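Local coordinates for uncharacterized protein (Nostoc punctiforme, PDB 2R3S), which is an uncharacterized protein that probably acts as an O-methyltransferase, transferring a methyl group from S-adenosylmethionine to a hydroxyl of a substrate not yet identified, at residues 264-269 and 330-335; 238-243 and 270-275; 252-257 and 311-316; 172-177 and 199-204. One frame throughout, in Å; residues are numbered along the deposited sequence.

Interaction 1 of 4, residues 264-269 and 330-335; sequences EGKVIV and VIVAYK
Ile268 CG2 meets Val330 CG1 at 3.6 Å, two methyls, each anti to its own backbone N, that reach across from neighbouring strands. Val332 lies beside Ile268 on this face, which helix 149-159 covers through Ile155. The other face carries two directly opposed pairs, Val267 with Ala333 and Val269 with Ile331, whose CB atoms are 4.1 Å apart in each case; Phe310 of helix 303-312 packs on Val269 and Ala333. The two strands run antiparallel, as is usual in the Rossmann-like methyltransferase domain, where strand 329-334 is slotted in antiparallel between strands 265-271 and 317-321, which run parallel to each other. Each of the opposed pairs is closed by two backbone hydrogen bonds, the shortest from Val269 N to Ile331 O at 2.8 Å. Further out, the aliphatic chain of Lys266 crosses one side of the Tyr334 ring, with CD 3.6 Å from Tyr334 CE2. A bend at chi3 (-118°) keeps CE near as well, 3.9 Å from the same ring atom. An alanine here would probably deprive the CD2-CE2 side of the Tyr334 ring of its aliphatic partner and let the ring turn more readily. At the end of the pairing Gly265 O accepts the long bond from Lys335 N, 3.3 Å, and also a proton from a water 2.6 Å from Gly265 O. The ammonium of Lys335 is hydrogen-bonded to Leu261 O.

Interaction 2 of 4, residues 238-243 and 270-275; sequences LPNFLH and FDFIPN. With EDO (1,2-ethanediol), chain E.
Leu238 O accepts from Phe270 N at 3.1 Å, the donor standing well above the carbonyl plane. The same oxygen receives a proton from a water, which also donates to Asp271 OD2 and accepts from Leu242 N, tying the end of one strand to the turn that follows it. Pro239 faces Phe270 as a parallel bridge pair, its CB 4.4 Å from Phe270 CD2. At Asn240 the backbone N donates to Phe270 O over 2.7 Å, nearly along the C=O axis, while its amide ND2 sits at the edge of the Phe270 ring, 3.7 Å from CE2, with amide and ring planes 76° apart. Asn240 OD1 is held from outside by Gln328 NE2. Strands 233-239 and 265-271 are joined by helix 247-260, a beta-alpha-beta crossover, and the contact lies at their C-terminal ends, the side on which Rossmann-like methyltransferases form the active-site pocket. Beyond the strand, Leu242 brings its CB to 4.2 Å from Asp271 OD2. His243 then turns its ring inward, CG lying between the backbone N and the carbonyl carbon (chi1 55°), and ND1 donates to Asp271 OD1. The 2.4 Å between ND1 and OD1 is doubtfully short; the ring and carboxylate planes stand almost perpendicular, at 87°. Asp271 OD1 also takes the N-H of Phe272 on its anti lone pair, helping, with the water on OD2, to hold the carboxylate, and Phe287 meets the His243 ring edge-to-face.

Interaction 3 of 4, residues 252-257 and 311-316; sequences QLLRKI and SNAGFS
Phe315 sets CG anti to its carbonyl carbon (chi1 -69°), and chi2 of 74° turns the ring so that its edge meets Leu254 of the neighbouring helix. The pairing joins helix 247-260 to the C-terminal end of helix 303-312, two helices on the same face of the central sheet in the Rossmann-like domain. That second helix ends in a Schellman motif, with Gly314 at positive phi and bonded back into the last turn. The chain turns here, and Ala313 and Phe315 both approach Leu254. Leu254 O lies in the plane of the Phe315 ring, 3.3 Å from CE1. Beside it Leu254 CB and Ala313 CB are 3.5 Å apart, tighter than ordinary van der Waals contact. No hydrogen bond spans the two segments; polar ties lie just beyond them, Asn312 ND2 to Glu251 OE2 and Gly314 O to Lys258 NZ. On the more exposed side Arg255 lays CG 3.7 Å from Ala313 O, and its chain bends at chi3 (-67°). The edge of the guanidinium faces Asn312 O, with NH1 4.0 Å from that oxygen. One turn after Leu254, Ile257 CG2 stands near the plane of the Phe315 ring, 4.4 Å from CZ.

Interaction 4 of 4, residues 172-177 and 199-204; sequences ISASHG and SVLEVA. With EDO (1,2-ethanediol), chain E.
His176 O is gripped from two sources on helix 198-211: Ala204 CA points its hydrogen at it over 3.5 Å in a nearly straight CA-H...O contact (165° at the hydrogen), and Asn207 ND2 gives it a hydrogen bond. Where the loop meets the helix, residues 174-177 form a type II' beta turn, closed by Gly177 N donating to Ala174 O at 2.6 Å. Ser175, at the second position of the turn, lies against Val200, whose CG1 stands anti to the backbone N (chi1 176°) and comes 3.5 Å from Ser175 CA. The carbonyl oxygen of Ser175 faces the methyl of Ala204, with Ser175 O and Ala204 CB 3.4 Å apart. Gly177 follows at the N-cap of helix 178-186; its phi is positive, a conformation that suits glycine, and Gly177 CA is 3.9 Å from Ala204 CB. Ala174 CB touches Leu201 CD2 more loosely, at 4.4 Å. At the start of the loop Ser173 OG donates to Ile172 O, 2.5 Å away, the donor coming in from the side of the carbonyl. An alanine here would probably leave Ile172 O without this hydroxyl donor. A 1,2-ethanediol, probably from the crystallisation liquor, sits against Ser173 and Ser175, its C2 carbon 3.5 Å from Ser175 CB. Ser175 N is bonded to Asp196 OD2, at the end of the next strand. A tight, glycine-containing turn between the first strand and first helix of the Rossmann-like domain is typical of the S-adenosylmethionine site in related methyltransferases, a role this loop probably shares.

How the interactions relate
From the N terminus, interaction 4 closes first, a link over helix 178-186 and strand 191-196 between the loop after strand 168-172 and helix 198-211, complete before the others open. The remaining three interlock. Interaction 2 opens at 238-243 and closes at 270-275, after interaction 3 has opened at 252-257 and interaction 1 at 264-269; interaction 3 then closes at 311-316 and interaction 1 at the C terminus, so each crosses the other two. Interactions 1 and 2 share strand 265-271, joining it to strands 329-334 and 233-239 respectively. Interaction 3 packs on the same sheet, with Phe315 against Val267 and Ile257 against Leu238. Interactions 2 and 4 meet at Phe241 and Ser173, and one ethanediol touches both.

Interaction 1 of 4, residues 264-269 and 330-335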
loop_
_atom_site.group_PDB
_atom_site.type_symbol
_atom_site.label_atom_id
_atom_site.label_comp_id
_atom_site.label_asym_id
_atom_site.label_seq_id
_atom_site.Cartn_x
_atom_site.Cartn_y
_atom_site.Cartn_z
ATOM N N GLU A 264 -28.776 35.181 -13.655
ATOM C CA GLU A 264 -27.521 34.907 -14.367
ATOM C C GLU A 264 -26.570 34.029 -13.490
ATOM O O GLU A 264 -25.339 34.156 -13.548
ATOM C CB GLU A 264 -26.862 36.245 -14.745
ATOM C CG GLU A 264 -26.595 36.437 -16.209
ATOM C CD GLU A 264 -27.840 36.837 -16.954
ATOM O OE2 GLU A 264 -28.025 36.339 -18.082
ATOM N N GLY A 265 -27.159 33.129 -12.704
ATOM C CA GLY A 265 -26.424 32.346 -11.720
ATOM C C GLY A 265 -25.511 31.288 -12.312
ATOM O O GLY A 265 -25.719 30.828 -13.440
ATOM N N LYS A 266 -24.495 30.905 -11.535
ATOM C CA LYS A 266 -23.462 29.969 -11.978
ATOM C C LYS A 266 -23.131 28.953 -10.894
ATOM O O LYS A 266 -23.074 29.290 -9.722
ATOM C CB LYS A 266 -22.207 30.744 -12.371
ATOM C CG LYS A 266 -22.200 31.136 -13.834
ATOM C CD LYS A 266 -21.308 32.324 -14.169
ATOM C CE LYS A 266 -22.132 33.489 -14.727
ATOM N NZ LYS A 266 -21.309 34.681 -15.094
ATOM N N VAL A 267 -22.913 27.705 -11.293
ATOM C CA VAL A 267 -22.427 26.652 -10.397
ATOM C C VAL A 267 -20.969 26.359 -10.776
ATOM O O VAL A 267 -20.665 26.212 -11.957
ATOM C CB VAL A 267 -23.276 25.388 -10.551
ATOM C CG1 VAL A 267 -22.809 24.274 -9.614
ATOM C CG2 VAL A 267 -24.748 25.717 -10.321
ATOM N N ILE A 268 -20.073 26.307 -9.794
ATOM C CA ILE A 268 -18.701 25.806 -9.998
ATOM C C ILE A 268 -18.516 24.469 -9.274
ATOM O O ILE A 268 -18.630 24.391 -8.043
ATOM C CB ILE A 268 -17.656 26.767 -9.470
ATOM C CG1 ILE A 268 -17.780 28.130 -10.158
ATOM C CG2 ILE A 268 -16.231 26.195 -9.696
ATOM C CD1 ILE A 268 -16.569 29.064 -9.909
ATOM N N VAL A 269 -18.287 23.416 -10.053
ATOM C CA VAL A 269 -17.948 22.092 -9.518
ATOM C C VAL A 269 -16.433 21.958 -9.462
ATOM O O VAL A 269 -15.744 22.286 -10.415
ATOM C CB VAL A 269 -18.584 20.958 -10.347
ATOM C CG1 VAL A 269 -18.171 19.583 -9.821
ATOM C CG2 VAL A 269 -20.098 21.103 -10.326
ATOM N N VAL A 330 -12.247 21.684 -12.811
ATOM C CA VAL A 330 -13.462 22.515 -12.589
ATOM C C VAL A 330 -14.489 22.422 -13.748
ATOM O O VAL A 330 -14.108 22.373 -14.905
ATOM C CB VAL A 330 -13.096 23.997 -12.274
ATOM C CG1 VAL A 330 -14.292 24.888 -12.431
ATOM C CG2 VAL A 330 -12.520 24.147 -10.853
ATOM N N ILE A 331 -15.782 22.322 -13.420
ATOM C CA ILE A 331 -16.881 22.529 -14.372
ATOM C C ILE A 331 -17.673 23.779 -13.968
ATOM O O ILE A 331 -18.144 23.862 -12.838
ATOM C CB ILE A 331 -17.850 21.329 -14.394
ATOM C CG1 ILE A 331 -17.151 20.097 -14.944
ATOM C CG2 ILE A 331 -19.089 21.614 -15.230
ATOM C CD1 ILE A 331 -17.926 18.843 -14.734
ATOM N N VAL A 332 -17.808 24.754 -14.864
ATOM C CA VAL A 332 -18.745 25.865 -14.669
ATOM C C VAL A 332 -20.037 25.581 -15.429
ATOM O O VAL A 332 -19.994 25.299 -16.632
ATOM C CB VAL A 332 -18.169 27.190 -15.132
ATOM C CG1 VAL A 332 -19.178 28.314 -14.915
ATOM C CG2 VAL A 332 -16.837 27.465 -14.388
ATOM N N ALA A 333 -21.161 25.594 -14.711
ATOM C CA ALA A 333 -22.497 25.463 -15.291
ATOM C C ALA A 333 -23.203 26.817 -15.223
ATOM O O ALA A 333 -22.970 27.589 -14.298
ATOM C CB ALA A 333 -23.302 24.425 -14.586
ATOM N N TYR A 334 -24.051 27.081 -16.223
ATOM C CA TYR A 334 -24.780 28.345 -16.379
ATOM C C TYR A 334 -26.244 27.999 -16.377
ATOM O O TYR A 334 -26.662 27.050 -17.049
ATOM C CB TYR A 334 -24.411 29.024 -17.699
ATOM C CG TYR A 334 -22.952 29.351 -17.778
ATOM C CD1 TYR A 334 -22.017 28.382 -18.160
ATOM C CD2 TYR A 334 -22.487 30.613 -17.435
ATOM C CE1 TYR A 334 -20.632 28.674 -18.211
ATOM C CE2 TYR A 334 -21.133 30.922 -17.478
ATOM C CZ TYR A 334 -20.203 29.951 -17.874
ATOM O OH TYR A 334 -18.849 30.275 -17.927
ATOM N N LYS A 335 -27.018 28.754 -15.606
ATOM C CA LYS A 335 -28.463 28.510 -15.455
ATOM C C LYS A 335 -29.149 28.548 -16.822
ATOM O O LYS A 335 -28.709 29.300 -17.706
ATOM C CB LYS A 335 -29.087 29.576 -14.527
ATOM C CG LYS A 335 -30.383 29.155 -13.862
ATOM C CD LYS A 335 -31.093 30.350 -13.223
ATOM C CE LYS A 335 -32.289 29.912 -12.411
ATOM N NZ LYS A 335 -32.896 31.063 -11.721
ATOM O OXT LYS A 335 -30.134 27.834 -17.077
HETATM O O HOH W 1 -25.817 31.834 -15.882
#

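Interaction 2 of 4, residues 238-243 and 270-275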
loop_
_atom_site.group_PDB
_atom_site.type_symbol
_atom_site.label_atom_id
_atom_site.label_comp_id
_atom_site.label_asym_id
_atom_site.label_seq_id
_atom_site.Cartn_x
_atom_site.Cartn_y
_atom_site.Cartn_z
ATOM N N LEU A 238 -19.675 23.672 -5.452
ATOM C CA LEU A 238 -19.738 22.275 -5.056
ATOM C C LEU A 238 -18.312 21.645 -5.062
ATOM O O LEU A 238 -17.927 20.915 -6.005
ATOM C CB LEU A 238 -20.643 21.525 -6.023
ATOM C CG LEU A 238 -22.152 21.708 -5.917
ATOM C CD1 LEU A 238 -22.873 21.317 -7.250
ATOM C CD2 LEU A 238 -22.628 20.882 -4.746
ATOM N N PRO A 239 -17.522 21.911 -4.004
ATOM C CA PRO A 239 -16.184 21.345 -3.929
ATOM C C PRO A 239 -16.210 19.926 -3.371
ATOM O O PRO A 239 -16.711 19.719 -2.291
ATOM C CB PRO A 239 -15.455 22.298 -2.983
ATOM C CG PRO A 239 -16.503 23.199 -2.386
ATOM C CD PRO A 239 -17.823 22.734 -2.823
ATOM N N ASN A 240 -15.685 18.968 -4.123
ATOM C CA ASN A 240 -15.547 17.574 -3.682
ATOM C C ASN A 240 -16.805 16.991 -3.000
ATOM O O ASN A 240 -16.716 16.273 -1.969
ATOM C CB ASN A 240 -14.295 17.389 -2.787
ATOM C CG ASN A 240 -12.994 17.437 -3.568
ATOM O OD1 ASN A 240 -12.788 16.658 -4.500
ATOM N ND2 ASN A 240 -12.097 18.345 -3.176
ATOM N N PHE A 241 -17.966 17.255 -3.606
ATOM C CA PHE A 241 -19.239 16.740 -3.099
ATOM C C PHE A 241 -19.886 15.728 -4.003
ATOM O O PHE A 241 -20.326 14.688 -3.550
ATOM C CB PHE A 241 -20.239 17.885 -2.882
ATOM C CG PHE A 241 -21.405 17.516 -1.967
ATOM C CD1 PHE A 241 -21.184 16.891 -0.739
ATOM C CD2 PHE A 241 -22.712 17.813 -2.321
ATOM C CE1 PHE A 241 -22.239 16.559 0.100
ATOM C CE2 PHE A 241 -23.772 17.480 -1.469
ATOM C CZ PHE A 241 -23.525 16.854 -0.271
ATOM N N LEU A 242 -19.975 16.029 -5.287
ATOM C CA LEU A 242 -20.881 15.257 -6.147
ATOM C C LEU A 242 -20.453 13.816 -6.329
ATOM O O LEU A 242 -21.300 12.952 -6.471
ATOM C CB LEU A 242 -21.067 15.925 -7.518
ATOM C CG LEU A 242 -21.931 17.197 -7.579
ATOM C CD1 LEU A 242 -22.027 17.582 -9.052
ATOM C CD2 LEU A 242 -23.339 17.007 -6.940
ATOM N N HIS A 243 -19.143 13.556 -6.305
ATOM C CA HIS A 243 -18.608 12.184 -6.452
ATOM C C HIS A 243 -19.095 11.118 -5.473
ATOM O O HIS A 243 -18.964 9.918 -5.749
ATOM C CB HIS A 243 -17.061 12.184 -6.469
ATOM C CG HIS A 243 -16.391 12.837 -5.289
ATOM N ND1 HIS A 243 -15.423 13.809 -5.445
ATOM C CD2 HIS A 243 -16.489 12.613 -3.955
ATOM C CE1 HIS A 243 -14.957 14.159 -4.257
ATOM N NE2 HIS A 243 -15.593 13.452 -3.335
ATOM N N PHE A 270 -15.914 21.532 -8.314
ATOM C CA PHE A 270 -14.483 21.289 -8.148
ATOM C C PHE A 270 -14.365 19.836 -7.697
ATOM O O PHE A 270 -14.915 19.462 -6.675
ATOM C CB PHE A 270 -13.867 22.263 -7.145
ATOM C CG PHE A 270 -12.422 21.975 -6.824
ATOM C CD1 PHE A 270 -11.415 22.377 -7.678
ATOM C CD2 PHE A 270 -12.065 21.308 -5.654
ATOM C CE1 PHE A 270 -10.067 22.103 -7.373
ATOM C CE2 PHE A 270 -10.731 21.041 -5.364
ATOM C CZ PHE A 270 -9.745 21.441 -6.225
ATOM N N ASP A 271 -13.705 18.997 -8.493
ATOM C CA ASP A 271 -13.810 17.558 -8.281
ATOM C C ASP A 271 -12.734 16.820 -9.078
ATOM O O ASP A 271 -11.952 17.444 -9.774
ATOM C CB ASP A 271 -15.231 17.080 -8.654
ATOM C CG ASP A 271 -15.781 15.999 -7.707
ATOM O OD1 ASP A 271 -15.102 14.961 -7.502
ATOM O OD2 ASP A 271 -16.917 16.189 -7.188
ATOM N N PHE A 272 -12.683 15.500 -8.912
ATOM C CA PHE A 272 -11.812 14.630 -9.689
ATOM C C PHE A 272 -12.567 14.241 -10.945
ATOM O O PHE A 272 -13.558 13.502 -10.863
ATOM C CB PHE A 272 -11.488 13.338 -8.922
ATOM C CG PHE A 272 -10.590 13.538 -7.756
ATOM C CD1 PHE A 272 -9.242 13.756 -7.940
ATOM C CD2 PHE A 272 -11.087 13.516 -6.469
ATOM C CE1 PHE A 272 -8.400 13.947 -6.850
ATOM C CE2 PHE A 272 -10.254 13.712 -5.389
ATOM C CZ PHE A 272 -8.904 13.930 -5.587
ATOM N N ILE A 273 -12.127 14.751 -12.090
ATOM C CA ILE A 273 -12.832 14.483 -13.344
ATOM C C ILE A 273 -11.881 13.750 -14.284
ATOM O O ILE A 273 -11.069 14.364 -14.963
ATOM C CB ILE A 273 -13.392 15.779 -14.003
ATOM C CG1 ILE A 273 -14.190 16.605 -12.977
ATOM C CG2 ILE A 273 -14.295 15.407 -15.169
ATOM C CD1 ILE A 273 -14.512 18.039 -13.434
ATOM N N PRO A 274 -11.927 12.425 -14.269
ATOM C CA PRO A 274 -11.122 11.666 -15.210
ATOM C C PRO A 274 -11.499 11.890 -16.670
ATOM O O PRO A 274 -12.670 12.205 -16.978
ATOM C CB PRO A 274 -11.408 10.217 -14.832
ATOM C CG PRO A 274 -12.612 10.251 -14.010
ATOM C CD PRO A 274 -12.671 11.561 -13.352
ATOM N N ASN A 275 -10.514 11.690 -17.554
ATOM C CA ASN A 275 -10.782 11.604 -18.995
ATOM C C ASN A 275 -11.742 10.475 -19.280
ATOM O O ASN A 275 -11.960 9.600 -18.435
ATOM C CB ASN A 275 -9.487 11.425 -19.786
ATOM C CG ASN A 275 -8.532 12.581 -19.598
ATOM O OD1 ASN A 275 -8.961 13.725 -19.472
ATOM N ND2 ASN A 275 -7.239 12.288 -19.497
HETATM C C1 EDO E . -15.620 19.152 0.424
HETATM O O1 EDO E . -17.015 19.516 0.118
HETATM C C2 EDO E . -15.398 18.063 1.489
HETATM O O2 EDO E . -15.406 16.699 1.033
HETATM O O HOH W 2 -18.505 18.254 -6.433
#

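Interaction 3 of 4, residues 252-257 and 311-316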
loop_
_atom_site.group_PDB
_atom_site.type_symbol
_atom_site.label_atom_id
_atom_site.label_comp_id
_atom_site.label_asym_id
_atom_site.label_seq_id
_atom_site.Cartn_x
_atom_site.Cartn_y
_atom_site.Cartn_z
ATOM N N GLN A 252 -31.088 15.347 -8.527
ATOM C CA GLN A 252 -31.932 15.894 -7.460
ATOM C C GLN A 252 -31.298 17.148 -6.866
ATOM O O GLN A 252 -31.954 18.193 -6.761
ATOM C CB GLN A 252 -32.156 14.846 -6.362
ATOM C CG GLN A 252 -33.197 15.229 -5.288
ATOM C CD GLN A 252 -33.212 14.260 -4.102
ATOM O OE1 GLN A 252 -33.078 14.671 -2.951
ATOM N NE2 GLN A 252 -33.371 12.964 -4.385
ATOM N N LEU A 253 -30.005 17.065 -6.543
ATOM C CA LEU A 253 -29.304 18.197 -5.956
ATOM C C LEU A 253 -29.182 19.355 -6.938
ATOM O O LEU A 253 -29.399 20.494 -6.555
ATOM C CB LEU A 253 -27.921 17.792 -5.412
ATOM C CG LEU A 253 -27.197 18.845 -4.545
ATOM C CD1 LEU A 253 -27.777 18.940 -3.088
ATOM C CD2 LEU A 253 -25.682 18.581 -4.548
ATOM N N LEU A 254 -28.853 19.076 -8.196
ATOM C CA LEU A 254 -28.642 20.146 -9.178
ATOM C C LEU A 254 -29.948 20.915 -9.506
ATOM O O LEU A 254 -29.900 22.107 -9.855
ATOM C CB LEU A 254 -27.958 19.613 -10.467
ATOM C CG LEU A 254 -26.516 19.034 -10.346
ATOM C CD1 LEU A 254 -26.012 18.532 -11.684
ATOM C CD2 LEU A 254 -25.531 20.018 -9.776
ATOM N N ARG A 255 -31.094 20.240 -9.379
ATOM C CA ARG A 255 -32.417 20.894 -9.577
ATOM C C ARG A 255 -32.722 21.867 -8.434
ATOM O O ARG A 255 -33.132 23.005 -8.667
ATOM C CB ARG A 255 -33.540 19.857 -9.727
ATOM C CG ARG A 255 -33.676 19.257 -11.161
ATOM C CD ARG A 255 -34.875 18.272 -11.284
ATOM N NE ARG A 255 -34.684 17.045 -10.501
ATOM C CZ ARG A 255 -34.242 15.878 -10.984
ATOM N NH1 ARG A 255 -33.937 15.719 -12.279
ATOM N NH2 ARG A 255 -34.107 14.850 -10.152
ATOM N N LYS A 256 -32.473 21.427 -7.208
ATOM C CA LYS A 256 -32.578 22.272 -6.022
ATOM C C LYS A 256 -31.664 23.492 -6.144
ATOM O O LYS A 256 -32.052 24.630 -5.887
ATOM C CB LYS A 256 -32.216 21.443 -4.798
ATOM C CG LYS A 256 -32.327 22.155 -3.471
ATOM C CD LYS A 256 -32.107 21.179 -2.333
ATOM C CE LYS A 256 -32.314 21.855 -0.971
ATOM N NZ LYS A 256 -32.317 20.882 0.123
ATOM N N ILE A 257 -30.445 23.260 -6.576
ATOM C CA ILE A 257 -29.513 24.350 -6.764
ATOM C C ILE A 257 -30.059 25.323 -7.797
ATOM O O ILE A 257 -29.906 26.545 -7.641
ATOM C CB ILE A 257 -28.116 23.828 -7.182
ATOM C CG1 ILE A 257 -27.460 23.109 -5.989
ATOM C CG2 ILE A 257 -27.252 24.969 -7.686
ATOM C CD1 ILE A 257 -26.192 22.357 -6.294
ATOM N N SER A 311 -27.306 19.163 -17.860
ATOM C CA SER A 311 -28.300 19.212 -18.932
ATOM C C SER A 311 -29.650 18.717 -18.450
ATOM O O SER A 311 -30.628 19.418 -18.611
ATOM C CB SER A 311 -27.860 18.394 -20.156
ATOM O OG SER A 311 -28.937 18.234 -21.077
ATOM N N ASN A 312 -29.691 17.535 -17.844
ATOM C CA ASN A 312 -30.932 16.963 -17.262
ATOM C C ASN A 312 -31.547 17.681 -16.059
ATOM O O ASN A 312 -32.705 17.400 -15.687
ATOM C CB ASN A 312 -30.697 15.520 -16.792
ATOM C CG ASN A 312 -30.464 14.540 -17.935
ATOM O OD1 ASN A 312 -30.672 14.856 -19.107
ATOM N ND2 ASN A 312 -30.030 13.324 -17.582
ATOM N N ALA A 313 -30.764 18.528 -15.400
ATOM C CA ALA A 313 -31.238 19.283 -14.247
ATOM C C ALA A 313 -31.765 20.634 -14.684
ATOM O O ALA A 313 -32.250 21.393 -13.853
ATOM C CB ALA A 313 -30.105 19.477 -13.205
ATOM N N GLY A 314 -31.624 20.952 -15.969
ATOM C CA GLY A 314 -32.182 22.166 -16.528
ATOM C C GLY A 314 -31.216 23.290 -16.840
ATOM O O GLY A 314 -31.643 24.393 -17.150
ATOM N N PHE A 315 -29.919 23.048 -16.761
ATOM C CA PHE A 315 -28.973 24.124 -16.980
ATOM C C PHE A 315 -28.767 24.245 -18.472
ATOM O O PHE A 315 -29.061 23.313 -19.224
ATOM C CB PHE A 315 -27.653 23.882 -16.240
ATOM C CG PHE A 315 -27.778 23.979 -14.746
ATOM C CD1 PHE A 315 -28.403 22.971 -14.026
ATOM C CD2 PHE A 315 -27.277 25.078 -14.061
ATOM C CE1 PHE A 315 -28.542 23.060 -12.654
ATOM C CE2 PHE A 315 -27.404 25.175 -12.703
ATOM C CZ PHE A 315 -28.032 24.157 -11.988
ATOM N N SER A 316 -28.281 25.402 -18.890
ATOM C CA SER A 316 -28.196 25.732 -20.292
ATOM C C SER A 316 -26.867 25.309 -20.891
ATOM O O SER A 316 -26.780 25.067 -22.084
ATOM C CB SER A 316 -28.413 27.242 -20.486
ATOM O OG SER A 316 -27.200 27.978 -20.403
#

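Interaction 4 of 4, residues 172-177 and 199-204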
loop_
_atom_site.group_PDB
_atom_site.type_symbol
_atom_site.label_atom_id
_atom_site.label_comp_id
_atom_site.label_asym_id
_atom_site.label_seq_id
_atom_site.Cartn_x
_atom_site.Cartn_y
_atom_site.Cartn_z
ATOM N N ILE A 172 -21.723 24.476 -0.918
ATOM C CA ILE A 172 -22.350 23.215 -0.529
ATOM C C ILE A 172 -21.305 22.124 -0.225
ATOM O O ILE A 172 -20.456 21.811 -1.062
ATOM C CB ILE A 172 -23.338 22.701 -1.628
ATOM C CG1 ILE A 172 -24.491 23.687 -1.818
ATOM C CG2 ILE A 172 -23.881 21.306 -1.281
ATOM C CD1 ILE A 172 -25.371 23.373 -2.999
ATOM N N SER A 173 -21.451 21.502 0.949
ATOM C CA SER A 173 -20.399 20.761 1.654
ATOM C C SER A 173 -19.154 21.630 1.789
ATOM O O SER A 173 -18.059 21.265 1.376
ATOM C CB SER A 173 -20.097 19.398 1.029
ATOM O OG SER A 173 -19.595 19.560 -0.271
ATOM N N ALA A 174 -19.363 22.780 2.417
ATOM C CA ALA A 174 -18.335 23.761 2.690
ATOM C C ALA A 174 -17.071 23.177 3.372
ATOM O O ALA A 174 -15.966 23.653 3.138
ATOM C CB ALA A 174 -18.944 24.890 3.517
ATOM N N SER A 175 -17.223 22.134 4.184
ATOM C CA SER A 175 -16.067 21.475 4.791
ATOM C C SER A 175 -15.237 22.503 5.572
ATOM O O SER A 175 -15.779 23.199 6.426
ATOM C CB SER A 175 -15.276 20.705 3.708
ATOM O OG SER A 175 -14.100 20.123 4.220
ATOM N N HIS A 176 -13.934 22.580 5.311
ATOM C CA HIS A 176 -13.051 23.640 5.830
ATOM C C HIS A 176 -13.472 25.076 5.503
ATOM O O HIS A 176 -12.932 26.042 6.077
ATOM C CB HIS A 176 -11.632 23.422 5.291
ATOM C CG HIS A 176 -11.609 23.031 3.853
ATOM N ND1 HIS A 176 -11.765 23.946 2.838
ATOM C CD2 HIS A 176 -11.532 21.818 3.258
ATOM C CE1 HIS A 176 -11.771 23.319 1.678
ATOM N NE2 HIS A 176 -11.647 22.023 1.906
ATOM N N GLY A 177 -14.374 25.224 4.539
ATOM C CA GLY A 177 -14.875 26.525 4.106
ATOM C C GLY A 177 -13.995 27.380 3.214
ATOM O O GLY A 177 -14.376 28.488 2.854
ATOM N N SER A 199 -21.079 20.086 13.020
ATOM C CA SER A 199 -19.734 19.939 13.566
ATOM C C SER A 199 -18.645 20.283 12.551
ATOM O O SER A 199 -17.536 20.670 12.931
ATOM C CB SER A 199 -19.535 18.523 14.072
ATOM O OG SER A 199 -19.627 17.570 13.013
ATOM N N VAL A 200 -18.964 20.180 11.258
ATOM C CA VAL A 200 -18.003 20.532 10.208
ATOM C C VAL A 200 -17.945 22.034 10.023
ATOM O O VAL A 200 -16.866 22.600 9.908
ATOM C CB VAL A 200 -18.327 19.827 8.872
ATOM C CG1 VAL A 200 -17.357 20.288 7.767
ATOM C CG2 VAL A 200 -18.315 18.290 9.062
ATOM N N LEU A 201 -19.101 22.679 10.013
ATOM C CA LEU A 201 -19.186 24.142 9.931
ATOM C C LEU A 201 -18.478 24.887 11.059
ATOM O O LEU A 201 -18.144 26.059 10.898
ATOM C CB LEU A 201 -20.642 24.593 9.873
ATOM C CG LEU A 201 -21.414 24.223 8.620
ATOM C CD1 LEU A 201 -22.903 24.422 8.872
ATOM C CD2 LEU A 201 -20.914 25.035 7.427
ATOM N N GLU A 202 -18.256 24.228 12.193
ATOM C CA GLU A 202 -17.437 24.826 13.239
ATOM C C GLU A 202 -16.036 25.115 12.711
ATOM O O GLU A 202 -15.480 26.178 12.992
ATOM C CB GLU A 202 -17.402 23.938 14.477
ATOM C CG GLU A 202 -18.739 23.900 15.225
ATOM C CD GLU A 202 -19.246 25.291 15.596
ATOM O OE1 GLU A 202 -18.441 26.142 16.055
ATOM O OE2 GLU A 202 -20.453 25.535 15.413
ATOM N N VAL A 203 -15.486 24.198 11.898
ATOM C CA VAL A 203 -14.174 24.423 11.262
ATOM C C VAL A 203 -14.222 25.597 10.259
ATOM O O VAL A 203 -13.361 26.500 10.285
ATOM C CB VAL A 203 -13.650 23.148 10.539
ATOM C CG1 VAL A 203 -12.227 23.402 9.964
ATOM C CG2 VAL A 203 -13.690 21.943 11.484
ATOM N N ALA A 204 -15.218 25.553 9.376
ATOM C CA ALA A 204 -15.463 26.598 8.374
ATOM C C ALA A 204 -15.577 27.975 8.999
ATOM O O ALA A 204 -15.004 28.959 8.497
ATOM C CB ALA A 204 -16.744 26.263 7.555
HETATM C C1 EDO E . -15.620 19.152 0.424
HETATM O O1 EDO E . -17.015 19.516 0.118
HETATM C C2 EDO E . -15.398 18.063 1.489
HETATM O O2 EDO E . -15.406 16.699 1.033
#